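Local coordinates for serine acetyltransferase (Neisseria gonorrhoeae, PDB 6WYE), which probably transfers an acetyl group from acetyl-CoA to L-serine, giving O-acetyl-L-serine, the first of two steps from L-serine to L-cysteine, at residues 57-62 against 70-75; 90-95 against 139-144; 129-134 against 163-168; 107-112 against 135-140. All blocks are in the same frame, centred on the assembly; numbering follows the deposited sequence. Where two conformers were deposited one is given.

How the contacts relate
Contacts 1, 2 and 4 and most of contact 3 lie in the helical part of the chain; segment 163-168 carries it into the first strand of the left-handed parallel beta-helix. Contact 1, between helices 53-61 and 66-78, closes before the others open. Helix 131-147 is the element common to the rest, meeting helix 85-98 in contact 2, the end of helix 151-165 in 3 and helix 100-116 in 4. Contact 3 alternates in sequence with both 2 and 4, which end together, overlapping at H139 and R140. Centres of contacts 3 and 4 are about 11 Å apart, those of 1 and 3 about 17 Å. Contact 1 touches the other three, through L74 on H134 and A138 and A71 on Y92.

Contact 1 of 4, residues 57-62 against 70-75; sequences HQTVLR and LAYHLS
T59 is the close-packed point of this contact, wedged against two consecutive aromatic residues of helix 66-78. Its CA lies 3.7 Å from CD2 of Y72, and its OG1 is also 3.7 Å from CE2 of that ring. With CG2 anti to the backbone N (chi1 -60° for OG1), the methyl is directed to the imidazole instead, where T59 CG2 comes within 3.9 Å of H73 ND1. The carbonyl of Q58 sits over one face of the phenol, displaced toward the rim, with Q58 O 3.5 Å from Y72 CE2. The polar side of the contact is looser: no direct hydrogen bond spans the segments, and water does the joining. One molecule links T59 OG1 (2.8 Å) with H73 ND1 (2.9 Å), lying at the edge of the imidazole in its plane. A second pairs with Y72 OH at 3.0 Å but holds Q58 O only weakly, beside the partly exposed Q58 side chain; Q58 O also has a hydrogen bond with H63 NE2. The short helix axes run 9.0 Å apart at 142°, an inclined antiparallel pairing consistent with a helical hairpin closed by a brief turn. Around it, H73 NE2 bonds to L128 O of helix 124-129, Y72 meets F89 of helix 85-98 edge-to-face and R86 of a second subunit in a cation-pi contact, and L74 reaches H134 and I141 of helix 131-147.

Contact 2 of 4, residues 90-95 against 139-144; sequences EIYQQA and HRINHR
A near-perpendicular helix crossing in the N-terminal helical domain brings Y92 and A95 of helix 85-98 against I141 of helix 131-147. The local axes pass 10.1 Å apart at a signed angle of 80°, so the shared surface is confined to a few side chains. Both branches of I141 are used. Its CG2 is placed 3.4 Å from Y92 CD1 and 3.6 Å from A95 CB, fitting into the angle between the tyrosine and the alanine one helical turn later. The other branch, carrying CD1, extends over the phenol: I141 CD1 stands 4.2 Å from the ring centroid of Y92, 23° off the normal, which is a CH-pi contact over the face. This is possible because CG1 is anti to the carbonyl carbon (chi1 -56°), leaving CG2 anti to the backbone N. At the periphery, the aliphatic part of R144 passes near A95, with R144 CG 4.2 Å from A95 CB, while its guanidinium is committed to D148 through NH1. In this all-helical bundle of serine acetyltransferases, Y92 also packs on A71, L74 and L78 of helix 66-78 and on L157 of helix 151-165, which brings three helices against this one side chain. A water lies 2.8 Å from Y92 OH and donates a weak bond to N142 OD1, and N142 ND2 in turn bonds to A154 O.

Contact 3 of 4, residues 129-134 against 163-168; sequences YFKGFH and EVFGVD
The start of helix 131-147 meets the end of helix 151-165 with K131 and F165 as the nearest pair, their CA atoms 6.1 Å apart. The K131 and F165 side chains run antiparallel alongside one another. K131 leaves with CG anti to the backbone N (chi1 176°) and then bends at chi3 (84°), so its methylenes follow the backbone end of F165: K131 CG is 3.8 Å from F165 CD1, and K131 CE only 3.2 Å from F165 O. The backbone carbonyl of K131 lies over one face of the F165 ring. H134, one turn further on, adds its CB, 3.6 Å from F165 CZ, while its imidazole departs to be held by NE2 on L127 O, with F130 O 3.4 Å above the ring plane and over its centre. Here the chain leaves the helical domain: G166, with positive phi (65°), ends the helical conformation, and strand 168-169 then opens the left-handed parallel beta-helix, where D168 bonds through its backbone to F187 and A189. K131 NZ donates to T185 OG1, to S162 O of a fifth subunit, and to a water 2.8 Å from K131 NZ that is only weakly bonded to V164 O. F165 packs further on K77 and L78 of helix 66-78, and on E163 of the fifth subunit.

Contact 4 of 4, residues 107-112 against 135-140; sequences EADLKA and AIQAHR
I136 comes first along helix 131-147, and its CG2 lies 3.5 Å from D109 OD2, an apolar flank beside an otherwise polar cluster. Q137 follows with a chain folded back at chi2 (-31°), which turns its amide to the carboxylate: Q137 NE2 donates to D109 OD2 at 2.8 Å, almost straight at 170°. That proton arrives on the anti lone pair, and the amide and carboxylate planes stand 56° apart. One turn later R140 reaches the same oxygen from the syn side. Its chain is extended from CG to NE, and R140 NH2 makes a salt bridge to D109 OD2, also 2.8 Å, with D109 OD2 at the edge of the guanidinium and in its plane. A more bent bond, R140 NE to Q137 OE1 at 2.8 Å, closes the triangle and fixes the rotation of both groups. Two donors therefore grip the buried D109 OD2, between nearly antiparallel helices whose local axes are 11.5 Å apart, while D109 OD1 accepts from L179 N and R140 NH2 also bonds to G176 O. Since those last two partners lie on the first coil of the left-handed beta-helix, this is a buried salt-bridge network at the junction of the helical and hexapeptide-repeat domains.

Contact 1 of 4, residues 57-62 against 70-75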
loop_
_atom_site.group_PDB
_atom_site.type_symbol
_atom_site.label_atom_id
_atom_site.label_comp_id
_atom_site.label_asym_id
_atom_site.label_seq_id
_atom_site.Cartn_x
_atom_site.Cartn_y
_atom_site.Cartn_z
ATOM N N HIS A 57 -5.623 -17.867 9.571
ATOM C CA HIS A 57 -4.628 -18.218 10.579
ATOM C C HIS A 57 -4.096 -16.975 11.291
ATOM O O HIS A 57 -3.900 -16.994 12.511
ATOM C CB HIS A 57 -3.479 -19.019 9.943
ATOM C CG HIS A 57 -3.634 -20.510 10.061
ATOM N ND1 HIS A 57 -4.326 -21.266 9.136
ATOM C CD2 HIS A 57 -3.185 -21.384 10.997
ATOM C CE1 HIS A 57 -4.294 -22.539 9.495
ATOM N NE2 HIS A 57 -3.608 -22.638 10.620
ATOM N N GLN A 58 -3.866 -15.880 10.555
ATOM C CA GLN A 58 -3.341 -14.669 11.182
ATOM C C GLN A 58 -4.414 -13.908 11.948
ATOM O O GLN A 58 -4.124 -13.321 12.998
ATOM C CB GLN A 58 -2.718 -13.748 10.123
ATOM C CG GLN A 58 -1.393 -14.256 9.563
ATOM C CD GLN A 58 -1.072 -13.679 8.192
ATOM O OE1 GLN A 58 -1.742 -12.758 7.716
ATOM N NE2 GLN A 58 -0.063 -14.249 7.533
ATOM N N THR A 59 -5.651 -13.928 11.464
ATOM C CA THR A 59 -6.728 -13.200 12.120
ATOM C C THR A 59 -7.388 -13.992 13.249
ATOM O O THR A 59 -7.804 -13.393 14.245
ATOM C CB THR A 59 -7.785 -12.791 11.088
ATOM O OG1 THR A 59 -7.179 -11.951 10.102
ATOM C CG2 THR A 59 -8.954 -12.042 11.750
ATOM N N VAL A 60 -7.505 -15.316 13.119
ATOM C CA VAL A 60 -8.246 -16.103 14.105
ATOM C C VAL A 60 -7.373 -17.144 14.808
ATOM O O VAL A 60 -7.202 -17.091 16.032
ATOM C CB VAL A 60 -9.459 -16.775 13.447
ATOM C CG1 VAL A 60 -10.177 -17.683 14.452
ATOM C CG2 VAL A 60 -10.424 -15.684 12.871
ATOM N N LEU A 61 -6.831 -18.103 14.050
ATOM C CA LEU A 61 -6.325 -19.330 14.678
ATOM C C LEU A 61 -5.052 -19.101 15.491
ATOM O O LEU A 61 -4.838 -19.789 16.495
ATOM C CB LEU A 61 -6.104 -20.416 13.621
ATOM C CG LEU A 61 -7.334 -20.805 12.799
ATOM C CD1 LEU A 61 -6.959 -21.879 11.801
ATOM C CD2 LEU A 61 -8.486 -21.298 13.687
ATOM N N ARG A 62 -4.195 -18.153 15.097
ATOM C CA ARG A 62 -2.996 -17.892 15.887
ATOM C C ARG A 62 -3.285 -17.120 17.173
ATOM O O ARG A 62 -2.367 -16.924 17.976
ATOM C CB ARG A 62 -1.947 -17.137 15.056
ATOM N N LEU A 70 -10.999 -10.080 17.597
ATOM C CA LEU A 70 -11.784 -8.900 17.246
ATOM C C LEU A 70 -10.900 -7.665 17.113
ATOM O O LEU A 70 -10.972 -6.937 16.115
ATOM C CB LEU A 70 -12.866 -8.673 18.292
ATOM C CG LEU A 70 -13.783 -7.471 18.024
ATOM C CD1 LEU A 70 -14.766 -7.773 16.884
ATOM C CD2 LEU A 70 -14.521 -7.112 19.296
ATOM N N ALA A 71 -10.020 -7.442 18.089
ATOM C CA ALA A 71 -9.117 -6.296 18.013
ATOM C C ALA A 71 -8.285 -6.344 16.742
ATOM O O ALA A 71 -8.077 -5.316 16.083
ATOM C CB ALA A 71 -8.203 -6.259 19.241
ATOM N N TYR A 72 -7.808 -7.537 16.378
ATOM C CA TYR A 72 -6.995 -7.682 15.175
ATOM C C TYR A 72 -7.805 -7.366 13.921
ATOM O O TYR A 72 -7.366 -6.593 13.064
ATOM C CB TYR A 72 -6.420 -9.094 15.113
ATOM C CG TYR A 72 -5.327 -9.301 14.093
ATOM C CD1 TYR A 72 -4.001 -9.049 14.412
ATOM C CD2 TYR A 72 -5.617 -9.779 12.822
ATOM C CE1 TYR A 72 -2.986 -9.256 13.480
ATOM C CE2 TYR A 72 -4.607 -10.004 11.888
ATOM C CZ TYR A 72 -3.302 -9.740 12.223
ATOM O OH TYR A 72 -2.306 -9.949 11.300
ATOM N N HIS A 73 -8.979 -7.945 13.804
ATOM C CA HIS A 73 -9.800 -7.743 12.586
ATOM C C HIS A 73 -10.277 -6.298 12.477
ATOM O O HIS A 73 -10.213 -5.763 11.408
ATOM C CB HIS A 73 -10.959 -8.721 12.571
ATOM C CG HIS A 73 -11.570 -8.953 11.241
ATOM N ND1 HIS A 73 -10.845 -9.067 10.110
ATOM C CD2 HIS A 73 -12.844 -9.140 10.885
ATOM C CE1 HIS A 73 -11.642 -9.316 9.120
ATOM N NE2 HIS A 73 -12.857 -9.350 9.562
ATOM N N LEU A 74 -10.739 -5.726 13.568
ATOM C CA LEU A 74 -11.206 -4.340 13.527
ATOM C C LEU A 74 -10.087 -3.385 13.137
ATOM O O LEU A 74 -10.295 -2.462 12.338
ATOM C CB LEU A 74 -11.785 -3.934 14.886
ATOM C CG LEU A 74 -13.106 -4.579 15.300
ATOM C CD1 LEU A 74 -13.606 -3.961 16.602
ATOM C CD2 LEU A 74 -14.139 -4.423 14.180
ATOM N N SER A 75 -8.889 -3.586 13.690
ATOM C CA SER A 75 -7.792 -2.697 13.329
ATOM C C SER A 75 -7.419 -2.868 11.864
ATOM O O SER A 75 -7.060 -1.886 11.200
ATOM C CB SER A 75 -6.588 -2.934 14.246
ATOM O OG SER A 75 -6.015 -4.208 14.005
HETATM O O HOH W 1 -0.939 -12.200 12.721
HETATM O O HOH W 2 -7.988 -9.304 9.827
#

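Contact 2 of 4, residues 90-95 against 139-144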
loop_
_atom_site.group_PDB
_atom_site.type_symbol
_atom_site.label_atom_id
_atom_site.label_comp_id
_atom_site.label_asym_id
_atom_site.label_seq_id
_atom_site.Cartn_x
_atom_site.Cartn_y
_atom_site.Cartn_z
ATOM N N GLU A 90 -2.999 -2.638 19.204
ATOM C CA GLU A 90 -2.617 -2.578 20.612
ATOM C C GLU A 90 -3.599 -1.732 21.407
ATOM O O GLU A 90 -4.013 -2.119 22.505
ATOM C CB GLU A 90 -1.191 -2.029 20.757
ATOM N N ILE A 91 -4.001 -0.585 20.854
ATOM C CA ILE A 91 -4.986 0.263 21.523
ATOM C C ILE A 91 -6.280 -0.509 21.758
ATOM O O ILE A 91 -6.854 -0.484 22.856
ATOM C CB ILE A 91 -5.222 1.544 20.706
ATOM C CG1 ILE A 91 -3.972 2.431 20.774
ATOM C CG2 ILE A 91 -6.471 2.250 21.200
ATOM C CD1 ILE A 91 -3.862 3.469 19.669
ATOM N N TYR A 92 -6.757 -1.216 20.729
ATOM C CA TYR A 92 -7.975 -2.007 20.878
ATOM C C TYR A 92 -7.788 -3.131 21.890
ATOM O O TYR A 92 -8.705 -3.446 22.661
ATOM C CB TYR A 92 -8.392 -2.591 19.528
ATOM C CG TYR A 92 -9.055 -1.614 18.587
ATOM C CD1 TYR A 92 -9.408 -0.333 19.002
ATOM C CD2 TYR A 92 -9.343 -1.981 17.283
ATOM C CE1 TYR A 92 -10.051 0.554 18.128
ATOM C CE2 TYR A 92 -9.971 -1.100 16.410
ATOM C CZ TYR A 92 -10.316 0.154 16.831
ATOM O OH TYR A 92 -10.932 0.996 15.929
ATOM N N GLN A 93 -6.616 -3.775 21.880
ATOM C CA GLN A 93 -6.359 -4.837 22.847
ATOM C C GLN A 93 -6.338 -4.294 24.275
ATOM O O GLN A 93 -6.936 -4.887 25.181
ATOM C CB GLN A 93 -5.043 -5.550 22.505
ATOM C CG GLN A 93 -5.233 -7.026 22.203
ATOM C CD GLN A 93 -3.951 -7.710 21.768
ATOM O OE1 GLN A 93 -2.965 -7.052 21.410
ATOM N NE2 GLN A 93 -3.954 -9.038 21.803
ATOM N N GLN A 94 -5.679 -3.152 24.492
ATOM C CA GLN A 94 -5.667 -2.560 25.830
ATOM C C GLN A 94 -7.060 -2.110 26.251
ATOM O O GLN A 94 -7.445 -2.276 27.414
ATOM C CB GLN A 94 -4.691 -1.386 25.890
ATOM N N ALA A 95 -7.835 -1.553 25.318
ATOM C CA ALA A 95 -9.193 -1.131 25.644
ATOM C C ALA A 95 -10.058 -2.318 26.032
ATOM O O ALA A 95 -10.848 -2.238 26.983
ATOM C CB ALA A 95 -9.813 -0.381 24.465
ATOM N N HIS A 139 -17.569 0.727 17.811
ATOM C CA HIS A 139 -18.090 1.826 18.625
ATOM C C HIS A 139 -17.887 1.570 20.113
ATOM O O HIS A 139 -17.512 2.483 20.856
ATOM C CB HIS A 139 -19.567 2.081 18.370
ATOM C CG HIS A 139 -20.186 2.923 19.446
ATOM N ND1 HIS A 139 -19.927 4.273 19.569
ATOM C CD2 HIS A 139 -20.951 2.588 20.513
ATOM C CE1 HIS A 139 -20.554 4.743 20.634
ATOM N NE2 HIS A 139 -21.183 3.739 21.223
ATOM N N ARG A 140 -18.127 0.339 20.566
ATOM C CA ARG A 140 -17.918 0.020 21.979
ATOM C C ARG A 140 -16.512 0.404 22.420
ATOM O O ARG A 140 -16.328 1.078 23.441
ATOM C CB ARG A 140 -18.160 -1.471 22.227
ATOM C CG ARG A 140 -19.567 -1.937 22.034
ATOM C CD ARG A 140 -19.714 -3.381 22.527
ATOM N NE ARG A 140 -20.941 -3.999 22.036
ATOM C CZ ARG A 140 -22.160 -3.680 22.470
ATOM N NH1 ARG A 140 -22.316 -2.757 23.415
ATOM N NH2 ARG A 140 -23.223 -4.288 21.968
ATOM N N ILE A 141 -15.501 0.018 21.638
ATOM C CA ILE A 141 -14.140 0.454 21.951
ATOM C C ILE A 141 -14.024 1.968 21.822
ATOM O O ILE A 141 -13.438 2.641 22.684
ATOM C CB ILE A 141 -13.122 -0.267 21.049
ATOM C CG1 ILE A 141 -13.282 -1.782 21.182
ATOM C CG2 ILE A 141 -11.703 0.165 21.406
ATOM C CD1 ILE A 141 -12.428 -2.576 20.208
ATOM N N ASN A 142 -14.596 2.535 20.753
ATOM C CA ASN A 142 -14.547 3.985 20.574
ATOM C C ASN A 142 -15.138 4.709 21.773
ATOM O O ASN A 142 -14.588 5.723 22.229
ATOM C CB ASN A 142 -15.286 4.398 19.302
ATOM C CG ASN A 142 -14.530 5.448 18.529
ATOM O OD1 ASN A 142 -13.299 5.447 18.526
ATOM N ND2 ASN A 142 -15.252 6.362 17.884
ATOM N N HIS A 143 -16.247 4.191 22.303
ATOM C CA HIS A 143 -16.874 4.799 23.467
ATOM C C HIS A 143 -15.934 4.778 24.664
ATOM O O HIS A 143 -15.817 5.775 25.389
ATOM C CB HIS A 143 -18.183 4.070 23.782
ATOM C CG HIS A 143 -18.995 4.716 24.858
ATOM N ND1 HIS A 143 -19.393 6.036 24.802
ATOM C CD2 HIS A 143 -19.495 4.222 26.016
ATOM C CE1 HIS A 143 -20.104 6.324 25.877
ATOM N NE2 HIS A 143 -20.179 5.241 26.632
ATOM N N ARG A 144 -15.231 3.658 24.866
ATOM C CA ARG A 144 -14.253 3.560 25.948
ATOM C C ARG A 144 -13.124 4.576 25.772
ATOM O O ARG A 144 -12.709 5.227 26.738
ATOM C CB ARG A 144 -13.717 2.123 26.021
ATOM C CG ARG A 144 -12.461 1.869 26.881
ATOM C CD ARG A 144 -12.518 2.495 28.278
ATOM N NE ARG A 144 -13.658 2.024 29.053
ATOM C CZ ARG A 144 -14.316 2.761 29.945
ATOM N NH1 ARG A 144 -13.938 4.013 30.184
ATOM N NH2 ARG A 144 -15.345 2.241 30.600
HETATM O O HOH W 3 -12.824 2.368 17.393
#

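Contact 3 of 4, residues 129-134 against 163-168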
loop_
_atom_site.group_PDB
_atom_site.type_symbol
_atom_site.label_atom_id
_atom_site.label_comp_id
_atom_site.label_asym_id
_atom_site.label_seq_id
_atom_site.Cartn_x
_atom_site.Cartn_y
_atom_site.Cartn_z
ATOM N N TYR A 129 -17.374 -11.131 8.727
ATOM C CA TYR A 129 -17.899 -10.618 7.468
ATOM C C TYR A 129 -19.149 -9.753 7.563
ATOM O O TYR A 129 -19.663 -9.356 6.512
ATOM C CB TYR A 129 -18.188 -11.783 6.501
ATOM C CG TYR A 129 -17.018 -12.760 6.366
ATOM C CD1 TYR A 129 -15.791 -12.340 5.853
ATOM C CD2 TYR A 129 -17.147 -14.083 6.761
ATOM C CE1 TYR A 129 -14.729 -13.199 5.721
ATOM C CE2 TYR A 129 -16.081 -14.979 6.635
ATOM C CZ TYR A 129 -14.882 -14.533 6.118
ATOM O OH TYR A 129 -13.834 -15.410 6.014
ATOM N N PHE A 130 -19.667 -9.455 8.762
ATOM C CA PHE A 130 -20.870 -8.622 8.886
ATOM C C PHE A 130 -20.478 -7.226 9.354
ATOM O O PHE A 130 -20.100 -7.031 10.512
ATOM C CB PHE A 130 -21.905 -9.236 9.833
ATOM C CG PHE A 130 -22.731 -10.343 9.216
ATOM C CD1 PHE A 130 -22.365 -10.918 8.009
ATOM C CD2 PHE A 130 -23.869 -10.821 9.865
ATOM C CE1 PHE A 130 -23.116 -11.944 7.450
ATOM C CE2 PHE A 130 -24.627 -11.832 9.319
ATOM C CZ PHE A 130 -24.250 -12.411 8.117
ATOM N N LYS A 131 -20.611 -6.252 8.446
ATOM C CA LYS A 131 -20.201 -4.872 8.689
ATOM C C LYS A 131 -20.928 -4.239 9.880
ATOM O O LYS A 131 -20.350 -3.400 10.576
ATOM C CB LYS A 131 -20.478 -4.079 7.405
ATOM C CG LYS A 131 -20.243 -2.623 7.407
ATOM C CD LYS A 131 -20.334 -2.079 5.948
ATOM C CE LYS A 131 -21.778 -1.788 5.510
ATOM N NZ LYS A 131 -21.811 -0.954 4.254
ATOM N N GLY A 132 -22.195 -4.605 10.117
ATOM C CA GLY A 132 -22.918 -4.042 11.254
ATOM C C GLY A 132 -22.376 -4.521 12.592
ATOM O O GLY A 132 -22.294 -3.749 13.555
ATOM N N PHE A 133 -21.991 -5.795 12.666
ATOM C CA PHE A 133 -21.290 -6.292 13.846
ATOM C C PHE A 133 -19.951 -5.576 14.047
ATOM O O PHE A 133 -19.608 -5.191 15.173
ATOM C CB PHE A 133 -21.090 -7.806 13.719
ATOM C CG PHE A 133 -20.232 -8.379 14.796
ATOM C CD1 PHE A 133 -20.778 -8.668 16.044
ATOM C CD2 PHE A 133 -18.877 -8.611 14.578
ATOM C CE1 PHE A 133 -19.998 -9.185 17.055
ATOM C CE2 PHE A 133 -18.077 -9.127 15.588
ATOM C CZ PHE A 133 -18.640 -9.413 16.833
ATOM N N HIS A 134 -19.179 -5.376 12.973
ATOM C CA HIS A 134 -17.918 -4.651 13.111
ATOM C C HIS A 134 -18.152 -3.236 13.637
ATOM O O HIS A 134 -17.463 -2.784 14.560
ATOM C CB HIS A 134 -17.179 -4.596 11.767
ATOM C CG HIS A 134 -16.868 -5.942 11.197
ATOM N ND1 HIS A 134 -16.879 -6.197 9.845
ATOM C CD2 HIS A 134 -16.551 -7.115 11.799
ATOM C CE1 HIS A 134 -16.587 -7.472 9.636
ATOM N NE2 HIS A 134 -16.377 -8.049 10.805
ATOM N N GLU A 163 -16.579 6.186 7.086
ATOM C CA GLU A 163 -16.043 5.935 5.752
ATOM C C GLU A 163 -16.073 4.452 5.406
ATOM O O GLU A 163 -16.534 4.069 4.327
ATOM C CB GLU A 163 -14.611 6.473 5.654
ATOM C CG GLU A 163 -14.536 7.977 5.530
ATOM C CD GLU A 163 -13.104 8.455 5.477
ATOM O OE1 GLU A 163 -12.206 7.669 5.862
ATOM O OE2 GLU A 163 -12.880 9.603 5.047
ATOM N N VAL A 164 -15.578 3.598 6.308
ATOM C CA VAL A 164 -15.348 2.200 5.945
ATOM C C VAL A 164 -16.625 1.392 6.055
ATOM O O VAL A 164 -16.910 0.542 5.198
ATOM C CB VAL A 164 -14.235 1.591 6.823
ATOM C CG1 VAL A 164 -14.120 0.082 6.574
ATOM C CG2 VAL A 164 -12.895 2.289 6.558
ATOM N N PHE A 165 -17.420 1.645 7.101
ATOM C CA PHE A 165 -18.624 0.871 7.365
ATOM C C PHE A 165 -19.897 1.564 6.902
ATOM O O PHE A 165 -20.950 0.929 6.893
ATOM C CB PHE A 165 -18.754 0.558 8.866
ATOM C CG PHE A 165 -17.597 -0.239 9.443
ATOM C CD1 PHE A 165 -16.957 -1.212 8.691
ATOM C CD2 PHE A 165 -17.163 -0.010 10.745
ATOM C CE1 PHE A 165 -15.904 -1.945 9.221
ATOM C CE2 PHE A 165 -16.115 -0.737 11.282
ATOM C CZ PHE A 165 -15.485 -1.719 10.519
ATOM N N GLY A 166 -19.829 2.828 6.491
ATOM C CA GLY A 166 -21.053 3.537 6.184
ATOM C C GLY A 166 -21.930 3.748 7.399
ATOM O O GLY A 166 -23.136 3.929 7.257
ATOM N N VAL A 167 -21.340 3.744 8.594
ATOM C CA VAL A 167 -22.062 3.829 9.859
ATOM C C VAL A 167 -21.504 5.008 10.643
ATOM O O VAL A 167 -20.287 5.119 10.819
ATOM C CB VAL A 167 -21.925 2.530 10.674
ATOM C CG1 VAL A 167 -22.477 2.742 12.075
ATOM C CG2 VAL A 167 -22.642 1.357 9.998
ATOM N N ASP A 168 -22.383 5.883 11.122
ATOM C CA ASP A 168 -21.950 7.064 11.865
ATOM C C ASP A 168 -22.532 6.973 13.271
ATOM O O ASP A 168 -23.716 7.247 13.474
ATOM C CB ASP A 168 -22.378 8.349 11.143
ATOM C CG ASP A 168 -21.815 9.600 11.787
ATOM O OD1 ASP A 168 -21.395 9.540 12.962
ATOM O OD2 ASP A 168 -21.783 10.659 11.119
HETATM O O HOH W 4 -19.853 0.938 3.753
#

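Contact 4 of 4, residues 107-112 against 135-140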
loop_
_atom_site.group_PDB
_atom_site.type_symbol
_atom_site.label_atom_id
_atom_site.label_comp_id
_atom_site.label_asym_id
_atom_site.label_seq_id
_atom_site.Cartn_x
_atom_site.Cartn_y
_atom_site.Cartn_z
ATOM N N GLU A 107 -19.836 -11.127 22.915
ATOM C CA GLU A 107 -20.387 -12.478 22.881
ATOM C C GLU A 107 -21.906 -12.460 22.793
ATOM O O GLU A 107 -22.501 -13.245 22.044
ATOM C CB GLU A 107 -19.942 -13.265 24.120
ATOM C CG GLU A 107 -18.428 -13.326 24.287
ATOM C CD GLU A 107 -17.947 -14.651 24.864
ATOM O OE1 GLU A 107 -18.795 -15.480 25.276
ATOM O OE2 GLU A 107 -16.712 -14.849 24.923
ATOM N N ALA A 108 -22.558 -11.589 23.565
ATOM C CA ALA A 108 -24.014 -11.503 23.478
ATOM C C ALA A 108 -24.455 -11.142 22.065
ATOM O O ALA A 108 -25.421 -11.706 21.537
ATOM C CB ALA A 108 -24.538 -10.479 24.485
ATOM N N ASP A 109 -23.741 -10.211 21.431
ATOM C CA ASP A 109 -24.088 -9.793 20.075
ATOM C C ASP A 109 -23.987 -10.947 19.085
ATOM O O ASP A 109 -24.860 -11.111 18.225
ATOM C CB ASP A 109 -23.179 -8.631 19.647
ATOM C CG ASP A 109 -23.527 -7.329 20.350
ATOM O OD1 ASP A 109 -24.457 -7.332 21.192
ATOM O OD2 ASP A 109 -22.882 -6.291 20.061
ATOM N N LEU A 110 -22.916 -11.746 19.168
ATOM C CA LEU A 110 -22.761 -12.852 18.226
ATOM C C LEU A 110 -23.893 -13.856 18.383
ATOM O O LEU A 110 -24.462 -14.333 17.388
ATOM C CB LEU A 110 -21.391 -13.526 18.414
ATOM C CG LEU A 110 -20.200 -12.718 17.889
ATOM C CD1 LEU A 110 -18.871 -13.269 18.408
ATOM C CD2 LEU A 110 -20.211 -12.726 16.367
ATOM N N LYS A 111 -24.259 -14.163 19.632
ATOM C CA LYS A 111 -25.385 -15.059 19.875
ATOM C C LYS A 111 -26.684 -14.449 19.364
ATOM O O LYS A 111 -27.517 -15.149 18.776
ATOM C CB LYS A 111 -25.485 -15.371 21.372
ATOM C CG LYS A 111 -24.440 -16.356 21.875
ATOM C CD LYS A 111 -24.319 -16.314 23.405
ATOM C CE LYS A 111 -23.329 -17.360 23.926
ATOM N N ALA A 112 -26.869 -13.141 19.565
ATOM C CA ALA A 112 -28.068 -12.481 19.058
ATOM C C ALA A 112 -28.168 -12.595 17.540
ATOM O O ALA A 112 -29.248 -12.871 16.999
ATOM C CB ALA A 112 -28.089 -11.011 19.494
ATOM N N ALA A 135 -19.142 -2.531 13.083
ATOM C CA ALA A 135 -19.351 -1.136 13.473
ATOM C C ALA A 135 -19.750 -1.023 14.938
ATOM O O ALA A 135 -19.267 -0.134 15.651
ATOM C CB ALA A 135 -20.415 -0.484 12.589
ATOM N N ILE A 136 -20.631 -1.918 15.400
ATOM C CA ILE A 136 -21.064 -1.895 16.792
ATOM C C ILE A 136 -19.870 -2.078 17.720
ATOM O O ILE A 136 -19.698 -1.336 18.693
ATOM C CB ILE A 136 -22.121 -2.994 17.046
ATOM C CG1 ILE A 136 -23.459 -2.688 16.367
ATOM C CG2 ILE A 136 -22.323 -3.228 18.550
ATOM C CD1 ILE A 136 -24.044 -1.369 16.747
ATOM N N GLN A 137 -19.052 -3.100 17.456
ATOM C CA GLN A 137 -17.928 -3.378 18.343
ATOM C C GLN A 137 -16.870 -2.292 18.247
ATOM O O GLN A 137 -16.267 -1.928 19.263
ATOM C CB GLN A 137 -17.319 -4.751 18.049
ATOM C CG GLN A 137 -18.304 -5.942 17.994
ATOM C CD GLN A 137 -19.517 -5.794 18.900
ATOM O OE1 GLN A 137 -19.409 -5.343 20.044
ATOM N NE2 GLN A 137 -20.683 -6.193 18.391
ATOM N N ALA A 138 -16.608 -1.772 17.040
ATOM C CA ALA A 138 -15.718 -0.620 16.944
ATOM C C ALA A 138 -16.244 0.528 17.791
ATOM O O ALA A 138 -15.465 1.237 18.438
ATOM C CB ALA A 138 -15.551 -0.169 15.490
ATOM N N HIS A 139 -17.569 0.727 17.811
ATOM C CA HIS A 139 -18.090 1.826 18.625
ATOM C C HIS A 139 -17.887 1.570 20.113
ATOM O O HIS A 139 -17.512 2.483 20.856
ATOM C CB HIS A 139 -19.567 2.081 18.370
ATOM C CG HIS A 139 -20.186 2.923 19.446
ATOM N ND1 HIS A 139 -19.927 4.273 19.569
ATOM C CD2 HIS A 139 -20.951 2.588 20.513
ATOM C CE1 HIS A 139 -20.554 4.743 20.634
ATOM N NE2 HIS A 139 -21.183 3.739 21.223
ATOM N N ARG A 140 -18.127 0.339 20.566
ATOM C CA ARG A 140 -17.918 0.020 21.979
ATOM C C ARG A 140 -16.512 0.404 22.420
ATOM O O ARG A 140 -16.328 1.078 23.441
ATOM C CB ARG A 140 -18.160 -1.471 22.227
ATOM C CG ARG A 140 -19.567 -1.937 22.034
ATOM C CD ARG A 140 -19.714 -3.381 22.527
ATOM N NE ARG A 140 -20.941 -3.999 22.036
ATOM C CZ ARG A 140 -22.160 -3.680 22.470
ATOM N NH1 ARG A 140 -22.316 -2.757 23.415
ATOM N NH2 ARG A 140 -23.223 -4.288 21.968
#